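Local coordinates for interpain A (Prevotella intermedia, PDB 3BB7), which probably cleaves peptide bonds as a C10-family (streptopain-like) cysteine protease, here as a proenzyme fragment with a Spi-type prodomain and an inactivated catalytic domain, at residues T10-T14 / I58-T63; V124-F128 / G248-I252; F219-D223 / V317-P321; H267-I271 / S281-G285. The protein carries 1 engineered substitution. One frame throughout, in Å; residues are numbered along the deposited sequence.

Contact 1: T10-T14 / I58-T63; sequences THTYT and IDEVIT
In the Spi-type prodomain, the turn between strands 4-9 and 14-18 of a beta hairpin packs on one side of helix 49-68, an example of a short connection held by a single polar tie and a few methyl groups. Thr10 opens the turn in an ST motif: with chi1 p, its OG1 accepts from Thr12 N at 3.3 Å and from Tyr13 N at 3.2 Å, while Thr10 N donates to Tyr13 O at 2.8 Å. His11 (phi/psi -74/-14) carries the chain round to Thr12 (-117/-24), the residue most covered by the helix, whose CA lies 5.8 Å from that of Asp59. Here chi1 p directs Thr12 OG1 to the helix, where it donates to Asp59 OD2 at 2.8 Å, the carboxylate being delivered by a t rotamer. Thr12 O lies 3.8 Å from Ile62 CD1. Tyr13, extended at -149/159 with chi1 p, brings its ring CD2 obliquely to 4.4 Å from Ile58 CG2. Segment 58-63 is regular helix, with Ile62 N bonded to Ile58 O at 3.0 Å; beyond this contact Ile58 and Ile62 both pack on Leu36 of strand 35-39. One turn after Asp59, Thr63 CG2 meets Thr12 CG2 at 3.6 Å.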
loop_
_atom_site.group_PDB
_atom_site.type_symbol
_atom_site.label_atom_id
_atom_site.label_comp_id
_atom_site.label_asym_id
_atom_site.label_seq_id
_atom_site.Cartn_x
_atom_site.Cartn_y
_atom_site.Cartn_z
ATOM N N THR A 10 -10.112 -2.897 21.474
ATOM C CA THR A 10 -11.486 -2.584 21.060
ATOM C C THR A 10 -12.341 -3.818 21.357
ATOM O O THR A 10 -11.847 -4.793 21.943
ATOM C CB THR A 10 -11.589 -2.202 19.562
ATOM O OG1 THR A 10 -11.368 -3.362 18.751
ATOM C CG2 THR A 10 -10.567 -1.121 19.191
ATOM N N HIS A 11 -13.609 -3.797 20.948
ATOM C CA HIS A 11 -14.486 -4.956 21.166
ATOM C C HIS A 11 -14.187 -6.133 20.245
ATOM O O HIS A 11 -14.640 -7.256 20.502
ATOM C CB HIS A 11 -15.963 -4.569 21.066
ATOM C CG HIS A 11 -16.389 -3.562 22.092
ATOM N ND1 HIS A 11 -15.647 -3.295 23.223
ATOM C CD2 HIS A 11 -17.494 -2.782 22.174
ATOM C CE1 HIS A 11 -16.263 -2.376 23.945
ATOM N NE2 HIS A 11 -17.383 -2.044 23.328
ATOM N N THR A 12 -13.397 -5.894 19.196
ATOM C CA THR A 12 -13.120 -6.934 18.199
ATOM C C THR A 12 -11.661 -7.358 18.107
ATOM O O THR A 12 -11.375 -8.461 17.643
ATOM C CB THR A 12 -13.537 -6.506 16.788
ATOM O OG1 THR A 12 -12.939 -5.240 16.500
ATOM C CG2 THR A 12 -15.060 -6.368 16.671
ATOM N N TYR A 13 -10.746 -6.486 18.516
ATOM C CA TYR A 13 -9.316 -6.815 18.462
ATOM C C TYR A 13 -8.545 -6.128 19.567
ATOM O O TYR A 13 -8.988 -5.114 20.114
ATOM C CB TYR A 13 -8.681 -6.466 17.105
ATOM C CG TYR A 13 -8.678 -4.986 16.782
ATOM C CD1 TYR A 13 -7.731 -4.116 17.355
ATOM C CD2 TYR A 13 -9.644 -4.435 15.923
ATOM C CE1 TYR A 13 -7.750 -2.749 17.094
ATOM C CE2 TYR A 13 -9.658 -3.061 15.644
ATOM C CZ TYR A 13 -8.711 -2.223 16.238
ATOM O OH TYR A 13 -8.746 -0.875 15.964
ATOM N N THR A 14 -7.373 -6.689 19.867
ATOM C CA THR A 14 -6.487 -6.165 20.898
ATOM C C THR A 14 -5.097 -6.147 20.276
ATOM O O THR A 14 -4.704 -7.108 19.582
ATOM C CB THR A 14 -6.490 -7.083 22.141
ATOM O OG1 THR A 14 -7.833 -7.206 22.638
ATOM C CG2 THR A 14 -5.631 -6.520 23.269
ATOM N N ILE A 58 -11.171 -4.970 9.444
ATOM C CA ILE A 58 -11.165 -6.122 10.364
ATOM C C ILE A 58 -12.359 -6.070 11.309
ATOM O O ILE A 58 -13.099 -7.053 11.456
ATOM C CB ILE A 58 -9.820 -6.142 11.138
ATOM C CG1 ILE A 58 -8.660 -6.587 10.224
ATOM C CG2 ILE A 58 -9.890 -6.993 12.412
ATOM C CD1 ILE A 58 -8.634 -8.083 9.844
ATOM N N ASP A 59 -12.549 -4.924 11.951
ATOM C CA ASP A 59 -13.694 -4.743 12.850
ATOM C C ASP A 59 -15.014 -5.053 12.126
ATOM O O ASP A 59 -15.847 -5.778 12.667
ATOM C CB ASP A 59 -13.686 -3.326 13.446
ATOM C CG ASP A 59 -14.884 -3.069 14.316
ATOM O OD1 ASP A 59 -15.862 -2.501 13.787
ATOM O OD2 ASP A 59 -14.855 -3.464 15.509
ATOM N N GLU A 60 -15.178 -4.550 10.888
ATOM C CA GLU A 60 -16.377 -4.769 10.091
ATOM C C GLU A 60 -16.585 -6.254 9.806
ATOM O O GLU A 60 -17.689 -6.784 9.977
ATOM C CB GLU A 60 -16.235 -3.990 8.785
ATOM C CG GLU A 60 -17.434 -4.029 7.870
ATOM C CD GLU A 60 -17.156 -3.247 6.604
ATOM O OE1 GLU A 60 -17.620 -2.078 6.491
ATOM O OE2 GLU A 60 -16.451 -3.797 5.736
ATOM N N VAL A 61 -15.534 -6.951 9.386
ATOM C CA VAL A 61 -15.759 -8.373 9.034
ATOM C C VAL A 61 -16.012 -9.265 10.228
ATOM O O VAL A 61 -16.821 -10.201 10.151
ATOM C CB VAL A 61 -14.657 -8.997 8.117
ATOM C CG1 VAL A 61 -14.558 -8.198 6.819
ATOM C CG2 VAL A 61 -13.303 -9.112 8.783
ATOM N N ILE A 62 -15.343 -8.972 11.337
ATOM C CA ILE A 62 -15.573 -9.743 12.523
ATOM C C ILE A 62 -17.021 -9.529 13.021
ATOM O O ILE A 62 -17.733 -10.504 13.350
ATOM C CB ILE A 62 -14.520 -9.457 13.639
ATOM C CG1 ILE A 62 -13.139 -9.941 13.178
ATOM C CG2 ILE A 62 -14.916 -10.161 14.948
ATOM C CD1 ILE A 62 -11.982 -9.626 14.119
ATOM N N THR A 63 -17.467 -8.277 13.086
ATOM C CA THR A 63 -18.831 -8.037 13.534
ATOM C C THR A 63 -19.852 -8.663 12.568
ATOM O O THR A 63 -20.846 -9.248 13.002
ATOM C CB THR A 63 -19.105 -6.554 13.806
ATOM O OG1 THR A 63 -18.983 -5.805 12.611
ATOM C CG2 THR A 63 -18.109 -6.020 14.834
#

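Contact 2: V124-F128 / G248-I252; sequences VLNYF and GHPLI. Unlike the reference sequence in segment 124-128: Val124 (reference Ala).
Tyr127 lays one ring face over Pro250, whose CG sits 4.1 Å from the ring centroid and 26° off the normal, a CH-pi contact, with Tyr127 chi1 in the t well. The phenol end is tied by solvent: water 1 lies 2.8 Å from Tyr127 OH and donates to Gly248 O at 2.6 Å. One residue on, Phe128 (chi1 m) brings CZ to 3.7 Å from Pro250 CD, with the ring edge toward His249 CA, 4.2 Å from CZ. In the papain-like catalytic domain, this joins the end of helix 116-128, which starts at Ala116, engineered at the predicted nucleophile position, to the entry of sheet strand 251-255. Gly248 ends helix 234-246 in a Schellman motif at phi/psi 77/34; His249 (-115/99) and Pro250 (-65/150) then extend into the strand. Register is set by Val124 and Pro250, CA atoms 6.4 Å apart. Val124, alanine in the reference sequence, adopts t and places CG2 4.3 Å from Pro250 CB and 3.8 Å from Ile252 CG1.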
loop_
_atom_site.group_PDB
_atom_site.type_symbol
_atom_site.label_atom_id
_atom_site.label_comp_id
_atom_site.label_asym_id
_atom_site.label_seq_id
_atom_site.Cartn_x
_atom_site.Cartn_y
_atom_site.Cartn_z
ATOM N N VAL A 124 7.050 0.002 -5.562
ATOM C CA VAL A 124 7.087 -1.108 -6.509
ATOM C C VAL A 124 8.013 -0.815 -7.696
ATOM O O VAL A 124 8.800 -1.675 -8.071
ATOM C CB VAL A 124 5.656 -1.472 -6.965
ATOM C CG1 VAL A 124 5.698 -2.578 -8.085
ATOM C CG2 VAL A 124 4.870 -1.988 -5.765
ATOM N N LEU A 125 7.950 0.378 -8.284
ATOM C CA LEU A 125 8.868 0.702 -9.401
ATOM C C LEU A 125 10.325 0.634 -8.964
ATOM O O LEU A 125 11.187 0.102 -9.687
ATOM C CB LEU A 125 8.563 2.094 -9.951
ATOM C CG LEU A 125 7.512 2.100 -11.088
ATOM C CD1 LEU A 125 6.269 1.227 -10.802
ATOM C CD2 LEU A 125 7.132 3.506 -11.533
ATOM N N ASN A 126 10.613 1.097 -7.754
ATOM C CA ASN A 126 11.973 1.058 -7.265
ATOM C C ASN A 126 12.457 -0.387 -7.065
ATOM O O ASN A 126 13.629 -0.700 -7.244
ATOM C CB ASN A 126 12.107 1.812 -5.936
ATOM C CG ASN A 126 13.540 1.781 -5.421
ATOM O OD1 ASN A 126 14.463 2.334 -6.052
ATOM N ND2 ASN A 126 13.734 1.133 -4.274
ATOM N N TYR A 127 11.556 -1.269 -6.636
ATOM C CA TYR A 127 11.914 -2.690 -6.502
ATOM C C TYR A 127 12.440 -3.236 -7.841
ATOM O O TYR A 127 13.456 -3.971 -7.892
ATOM C CB TYR A 127 10.706 -3.485 -5.996
ATOM C CG TYR A 127 10.986 -4.967 -6.014
ATOM C CD1 TYR A 127 11.788 -5.556 -5.025
ATOM C CD2 TYR A 127 10.513 -5.759 -7.049
ATOM C CE1 TYR A 127 12.073 -6.922 -5.053
ATOM C CE2 TYR A 127 10.803 -7.166 -7.096
ATOM C CZ TYR A 127 11.574 -7.719 -6.086
ATOM O OH TYR A 127 11.913 -9.057 -6.106
ATOM N N PHE A 128 11.767 -2.872 -8.937
ATOM C CA PHE A 128 12.183 -3.326 -10.275
ATOM C C PHE A 128 13.275 -2.514 -10.931
ATOM O O PHE A 128 13.884 -2.982 -11.901
ATOM C CB PHE A 128 10.964 -3.338 -11.198
ATOM C CG PHE A 128 9.966 -4.417 -10.842
ATOM C CD1 PHE A 128 10.306 -5.766 -11.010
ATOM C CD2 PHE A 128 8.736 -4.087 -10.300
ATOM C CE1 PHE A 128 9.413 -6.784 -10.683
ATOM C CE2 PHE A 128 7.825 -5.099 -9.930
ATOM C CZ PHE A 128 8.168 -6.433 -10.133
ATOM N N GLY A 248 7.509 -13.228 -7.935
ATOM C CA GLY A 248 8.351 -12.104 -7.508
ATOM C C GLY A 248 7.787 -10.749 -7.924
ATOM O O GLY A 248 8.558 -9.815 -8.237
ATOM N N HIS A 249 6.451 -10.636 -7.935
ATOM C CA HIS A 249 5.799 -9.388 -8.307
ATOM C C HIS A 249 5.034 -8.752 -7.157
ATOM O O HIS A 249 3.889 -9.141 -6.883
ATOM C CB HIS A 249 4.786 -9.630 -9.425
ATOM C CG HIS A 249 5.356 -10.256 -10.659
ATOM N ND1 HIS A 249 4.552 -10.864 -11.596
ATOM C CD2 HIS A 249 6.623 -10.347 -11.128
ATOM C CE1 HIS A 249 5.300 -11.317 -12.592
ATOM N NE2 HIS A 249 6.561 -11.011 -12.338
ATOM N N PRO A 250 5.632 -7.748 -6.488
ATOM C CA PRO A 250 4.892 -7.060 -5.422
ATOM C C PRO A 250 3.707 -6.346 -6.042
ATOM O O PRO A 250 3.768 -5.935 -7.231
ATOM C CB PRO A 250 5.894 -6.047 -4.884
ATOM C CG PRO A 250 7.256 -6.458 -5.412
ATOM C CD PRO A 250 6.999 -7.231 -6.686
ATOM N N LEU A 251 2.628 -6.215 -5.265
ATOM C CA LEU A 251 1.346 -5.694 -5.746
ATOM C C LEU A 251 0.954 -4.360 -5.129
ATOM O O LEU A 251 0.953 -4.234 -3.918
ATOM C CB LEU A 251 0.217 -6.692 -5.467
ATOM C CG LEU A 251 0.393 -8.069 -6.133
ATOM C CD1 LEU A 251 -0.630 -9.038 -5.613
ATOM C CD2 LEU A 251 0.250 -7.937 -7.620
ATOM N N ILE A 252 0.611 -3.382 -5.958
ATOM C CA ILE A 252 0.024 -2.137 -5.475
ATOM C C ILE A 252 -1.428 -2.463 -5.104
ATOM O O ILE A 252 -2.160 -3.064 -5.913
ATOM C CB ILE A 252 0.051 -1.100 -6.620
ATOM C CG1 ILE A 252 1.506 -0.829 -7.057
ATOM C CG2 ILE A 252 -0.697 0.186 -6.224
ATOM C CD1 ILE A 252 1.633 -0.109 -8.403
HETATM O O HOH W 1 11.160 -10.223 -8.523
#

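Contact 3: F219-D223 / V317-P321; sequences FGFTD and VYGKP
Phe221, Tyr318 and Asp223 carry most of this meeting of two irregular segments, whose end-to-end directions differ by 105°. Gly220, with positive phi (76/23), turns the chain out of helix 208-218, and Phe221 (-81/87) forms the centre of an inverse gamma turn. With chi1 m, the Phe221 ring receives Val317 CG1 over one face, 3.8 Å from its centroid and 13° off the normal, a CH-pi contact; the CA atoms of these residues are 6.0 Å apart. The ring edge takes the backbone, Phe221 CE1 lying 3.2 Å from Tyr318 O. Tyr318 is nearly fully extended (-173/169), its CA-to-CB bond pointing away, yet chi1 near 36° swings the ring round so that OH donates to Asp223 OD2 at 2.6 Å. Asp223 OD1 accepts from Thr222 OG1 at 3.1 Å, so each carboxylate oxygen has a donor. Farther along, water 2 bridges Gly220 O (2.8 Å) and Lys320 NZ (2.5 Å), the lysine also bonding Tyr130. The contact joins the C-terminal end of this fragment, just past strand 312-315, to the loop leading into strand 225-228, while Leu125 of helix 116-128 and Leu215 of helix 208-218 pack on Phe221.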
loop_
_atom_site.group_PDB
_atom_site.type_symbol
_atom_site.label_atom_id
_atom_site.label_comp_id
_atom_site.label_asym_id
_atom_site.label_seq_id
_atom_site.Cartn_x
_atom_site.Cartn_y
_atom_site.Cartn_z
ATOM N N PHE A 219 4.688 5.195 -17.960
ATOM C CA PHE A 219 5.838 4.404 -17.534
ATOM C C PHE A 219 6.136 3.206 -18.422
ATOM O O PHE A 219 7.179 2.551 -18.259
ATOM C CB PHE A 219 5.705 3.955 -16.082
ATOM C CG PHE A 219 5.818 5.081 -15.082
ATOM C CD1 PHE A 219 4.682 5.627 -14.501
ATOM C CD2 PHE A 219 7.067 5.562 -14.677
ATOM C CE1 PHE A 219 4.773 6.657 -13.536
ATOM C CE2 PHE A 219 7.180 6.574 -13.706
ATOM C CZ PHE A 219 6.032 7.122 -13.124
ATOM N N GLY A 220 5.209 2.898 -19.326
ATOM C CA GLY A 220 5.399 1.830 -20.301
ATOM C C GLY A 220 5.240 0.408 -19.781
ATOM O O GLY A 220 5.750 -0.536 -20.392
ATOM N N PHE A 221 4.517 0.243 -18.678
ATOM C CA PHE A 221 4.189 -1.095 -18.193
ATOM C C PHE A 221 3.010 -1.651 -18.976
ATOM O O PHE A 221 1.843 -1.472 -18.590
ATOM C CB PHE A 221 3.858 -1.102 -16.702
ATOM C CG PHE A 221 5.043 -0.843 -15.819
ATOM C CD1 PHE A 221 5.991 -1.844 -15.591
ATOM C CD2 PHE A 221 5.249 0.416 -15.269
ATOM C CE1 PHE A 221 7.112 -1.606 -14.742
ATOM C CE2 PHE A 221 6.357 0.699 -14.465
ATOM C CZ PHE A 221 7.288 -0.319 -14.176
ATOM N N THR A 222 3.343 -2.290 -20.098
ATOM C CA THR A 222 2.333 -2.754 -21.043
ATOM C C THR A 222 1.226 -3.569 -20.384
ATOM O O THR A 222 0.054 -3.434 -20.768
ATOM C CB THR A 222 3.009 -3.553 -22.155
ATOM O OG1 THR A 222 3.584 -4.739 -21.618
ATOM C CG2 THR A 222 4.082 -2.760 -22.759
ATOM N N ASP A 223 1.587 -4.402 -19.413
ATOM C CA ASP A 223 0.656 -5.347 -18.788
ATOM C C ASP A 223 -0.092 -4.801 -17.562
ATOM O O ASP A 223 -0.911 -5.525 -16.955
ATOM C CB ASP A 223 1.388 -6.624 -18.391
ATOM C CG ASP A 223 1.960 -7.373 -19.562
ATOM O OD1 ASP A 223 1.657 -7.043 -20.733
ATOM O OD2 ASP A 223 2.739 -8.320 -19.291
ATOM N N VAL A 317 2.758 -5.153 -13.159
ATOM C CA VAL A 317 3.877 -4.231 -13.051
ATOM C C VAL A 317 5.129 -5.050 -12.740
ATOM O O VAL A 317 5.265 -5.670 -11.657
ATOM C CB VAL A 317 3.632 -3.173 -11.964
ATOM C CG1 VAL A 317 4.834 -2.228 -11.835
ATOM C CG2 VAL A 317 2.351 -2.353 -12.296
ATOM N N TYR A 318 6.059 -5.046 -13.692
ATOM C CA TYR A 318 7.312 -5.774 -13.586
ATOM C C TYR A 318 8.129 -5.356 -14.785
ATOM O O TYR A 318 7.628 -4.671 -15.682
ATOM C CB TYR A 318 7.097 -7.315 -13.583
ATOM C CG TYR A 318 5.971 -7.817 -14.461
ATOM C CD1 TYR A 318 6.036 -7.730 -15.851
ATOM C CD2 TYR A 318 4.805 -8.350 -13.888
ATOM C CE1 TYR A 318 4.978 -8.170 -16.652
ATOM C CE2 TYR A 318 3.760 -8.833 -14.684
ATOM C CZ TYR A 318 3.859 -8.711 -16.062
ATOM O OH TYR A 318 2.819 -9.135 -16.837
ATOM N N GLY A 319 9.401 -5.728 -14.788
ATOM C CA GLY A 319 10.269 -5.414 -15.932
ATOM C C GLY A 319 9.931 -6.246 -17.158
ATOM O O GLY A 319 9.197 -7.225 -17.065
ATOM N N LYS A 320 10.444 -5.876 -18.329
ATOM C CA LYS A 320 10.211 -6.743 -19.484
ATOM C C LYS A 320 11.304 -7.788 -19.545
ATOM O O LYS A 320 12.402 -7.577 -19.027
ATOM C CB LYS A 320 10.060 -5.982 -20.815
ATOM C CG LYS A 320 10.939 -4.755 -21.009
ATOM C CD LYS A 320 10.625 -4.052 -22.339
ATOM C CE LYS A 320 9.107 -3.918 -22.589
ATOM N NZ LYS A 320 8.496 -2.634 -22.118
ATOM N N PRO A 321 10.992 -8.951 -20.122
ATOM C CA PRO A 321 12.050 -9.907 -20.483
ATOM C C PRO A 321 13.240 -9.221 -21.185
ATOM O O PRO A 321 14.407 -9.388 -20.804
ATOM C CB PRO A 321 11.330 -10.863 -21.428
ATOM C CG PRO A 321 9.901 -10.872 -20.904
ATOM C CD PRO A 321 9.640 -9.457 -20.433
ATOM O OXT PRO A 321 13.087 -8.452 -22.141
HETATM O O HOH W 2 7.497 -2.606 -19.861
HETATM O O HOH W 3 7.149 0.268 -22.832
#

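Contact 4: H267-I271 / S281-G285; sequences HAFVI and SVNWG
Two backbone hydrogen bonds, Val270 N to Asn283 O at 3.0 Å and Asn283 N to Val270 O at 2.9 Å, both nearly straight, define an antiparallel hydrogen-bonded pair with CA atoms 5.1 Å apart. Ile271 and Val282 follow as a non-hydrogen-bonded pair (CA-CA 4.8 Å), and CA-H...O contacts join Ile271 CA to Ser281 O (3.3 Å) and Val282 CA to Val270 O (3.4 Å). Asn283 OD1 also accepts from Gly285 N at 3.1 Å, an Asx turn that ends the strand; Gly285 has positive phi (70/36). Outside the pair, Asn283 bonds Gln123 and Thr92. These strands form a beta hairpin in the central sheet of the papain-like catalytic domain, their short axes 4.7 Å apart at 136°. At the start of the first strand, His267 is the predicted proton acceptor; its ring stacks on Trp53 of the prodomain helix 49-68 and bonds Glu310, while Ala268 packs against Ala116, the engineered residue at the predicted nucleophile position. Phe269 (chi1 p) takes the edge of the Trp284 (chi1 m) six-membered ring on its face, an edge-to-face pair with centroids 5.0 Å apart and planes at 61°; Phe269 CD2 to Trp284 CZ3 is 3.8 Å. Val282 CG1 reaches Phe269 CD1 at 3.6 Å.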
loop_
_atom_site.group_PDB
_atom_site.type_symbol
_atom_site.label_atom_id
_atom_site.label_comp_id
_atom_site.label_asym_id
_atom_site.label_seq_id
_atom_site.Cartn_x
_atom_site.Cartn_y
_atom_site.Cartn_z
ATOM N N HIS A 267 -6.617 4.750 0.783
ATOM C CA HIS A 267 -5.597 3.945 1.402
ATOM C C HIS A 267 -4.922 3.182 0.283
ATOM O O HIS A 267 -5.550 2.795 -0.714
ATOM C CB HIS A 267 -6.207 2.953 2.413
ATOM C CG HIS A 267 -7.527 2.395 1.987
ATOM N ND1 HIS A 267 -7.685 1.126 1.466
ATOM C CD2 HIS A 267 -8.763 2.948 2.016
ATOM C CE1 HIS A 267 -8.960 0.938 1.159
ATOM N NE2 HIS A 267 -9.634 2.025 1.496
ATOM N N ALA A 268 -3.637 2.943 0.428
ATOM C CA ALA A 268 -2.931 2.096 -0.528
ATOM C C ALA A 268 -1.631 1.663 0.094
ATOM O O ALA A 268 -1.083 2.336 0.965
ATOM C CB ALA A 268 -2.689 2.828 -1.887
ATOM N N PHE A 269 -1.149 0.513 -0.350
ATOM C CA PHE A 269 0.002 -0.094 0.251
ATOM C C PHE A 269 0.521 -1.114 -0.734
ATOM O O PHE A 269 -0.077 -1.317 -1.810
ATOM C CB PHE A 269 -0.340 -0.715 1.626
ATOM C CG PHE A 269 -1.550 -1.639 1.632
ATOM C CD1 PHE A 269 -1.426 -3.016 1.367
ATOM C CD2 PHE A 269 -2.807 -1.140 1.952
ATOM C CE1 PHE A 269 -2.543 -3.863 1.423
ATOM C CE2 PHE A 269 -3.927 -2.000 2.014
ATOM C CZ PHE A 269 -3.783 -3.335 1.729
ATOM N N VAL A 270 1.626 -1.753 -0.371
ATOM C CA VAL A 270 2.210 -2.790 -1.213
ATOM C C VAL A 270 2.114 -4.141 -0.507
ATOM O O VAL A 270 2.461 -4.246 0.690
ATOM C CB VAL A 270 3.689 -2.497 -1.596
ATOM C CG1 VAL A 270 4.244 -3.580 -2.522
ATOM C CG2 VAL A 270 3.776 -1.112 -2.219
ATOM N N ILE A 271 1.652 -5.162 -1.236
ATOM C CA ILE A 271 1.806 -6.551 -0.748
ATOM C C ILE A 271 3.073 -7.075 -1.367
ATOM O O ILE A 271 3.198 -7.168 -2.606
ATOM C CB ILE A 271 0.619 -7.469 -1.130
ATOM C CG1 ILE A 271 -0.669 -6.973 -0.428
ATOM C CG2 ILE A 271 0.956 -8.973 -0.819
ATOM C CD1 ILE A 271 -1.908 -7.682 -0.948
ATOM N N SER A 281 2.655 -10.001 3.553
ATOM C CA SER A 281 3.578 -8.974 3.956
ATOM C C SER A 281 3.119 -7.658 3.379
ATOM O O SER A 281 2.897 -7.549 2.164
ATOM C CB SER A 281 4.975 -9.319 3.450
ATOM O OG SER A 281 5.910 -8.317 3.819
ATOM N N VAL A 282 2.977 -6.660 4.242
ATOM C CA VAL A 282 2.439 -5.352 3.866
ATOM C C VAL A 282 3.442 -4.238 4.184
ATOM O O VAL A 282 4.004 -4.179 5.296
ATOM C CB VAL A 282 1.145 -5.049 4.613
ATOM C CG1 VAL A 282 0.592 -3.668 4.244
ATOM C CG2 VAL A 282 0.070 -6.124 4.351
ATOM N N ASN A 283 3.652 -3.390 3.176
ATOM C CA ASN A 283 4.381 -2.142 3.335
ATOM C C ASN A 283 3.372 -1.020 3.201
ATOM O O ASN A 283 2.889 -0.765 2.120
ATOM C CB ASN A 283 5.488 -2.051 2.288
ATOM C CG ASN A 283 6.397 -0.850 2.510
ATOM O OD1 ASN A 283 5.915 0.262 2.719
ATOM N ND2 ASN A 283 7.719 -1.087 2.511
ATOM N N TRP A 284 3.014 -0.395 4.314
ATOM C CA TRP A 284 1.922 0.582 4.326
ATOM C C TRP A 284 2.304 1.919 3.706
ATOM O O TRP A 284 1.422 2.755 3.512
ATOM C CB TRP A 284 1.453 0.878 5.757
ATOM C CG TRP A 284 1.007 -0.335 6.535
ATOM C CD1 TRP A 284 1.710 -0.978 7.523
ATOM C CD2 TRP A 284 -0.243 -1.032 6.405
ATOM N NE1 TRP A 284 0.967 -2.031 8.022
ATOM C CE2 TRP A 284 -0.218 -2.103 7.338
ATOM C CE3 TRP A 284 -1.364 -0.887 5.556
ATOM C CZ2 TRP A 284 -1.266 -3.000 7.475
ATOM C CZ3 TRP A 284 -2.429 -1.824 5.704
ATOM C CH2 TRP A 284 -2.354 -2.851 6.655
ATOM N N GLY A 285 3.585 2.142 3.448
ATOM C CA GLY A 285 4.049 3.410 2.870
ATOM C C GLY A 285 3.919 4.548 3.875
ATOM O O GLY A 285 3.639 5.675 3.505
#

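The four contacts illustrate how packing is distributed over a two-part proenzyme. The centre of contact 4 lies about 3 Å from that of the chain, and the contact contains His267, the predicted proton acceptor. Contact 2 adjoins it in the same sheet: Leu251 N lies 2.9 Å from Ile271 O, probably a hydrogen bond, and Val124 CG2 meets Val270 CG1 at 3.7 Å. The Ile252 side chain is about 9 Å from that of Ala116, the engineered residue at the predicted nucleophile position. Contact 3 extends this packing outward, with Phe128 CE2 3.1 Å from Val317 O and Leu125 CD1 3.7 Å from Phe221 CE2. Contact 1 belongs to the prodomain, its nearest atoms about 8 Å from contact 4 and its Ile58 side chain about 12 Å from that of His267.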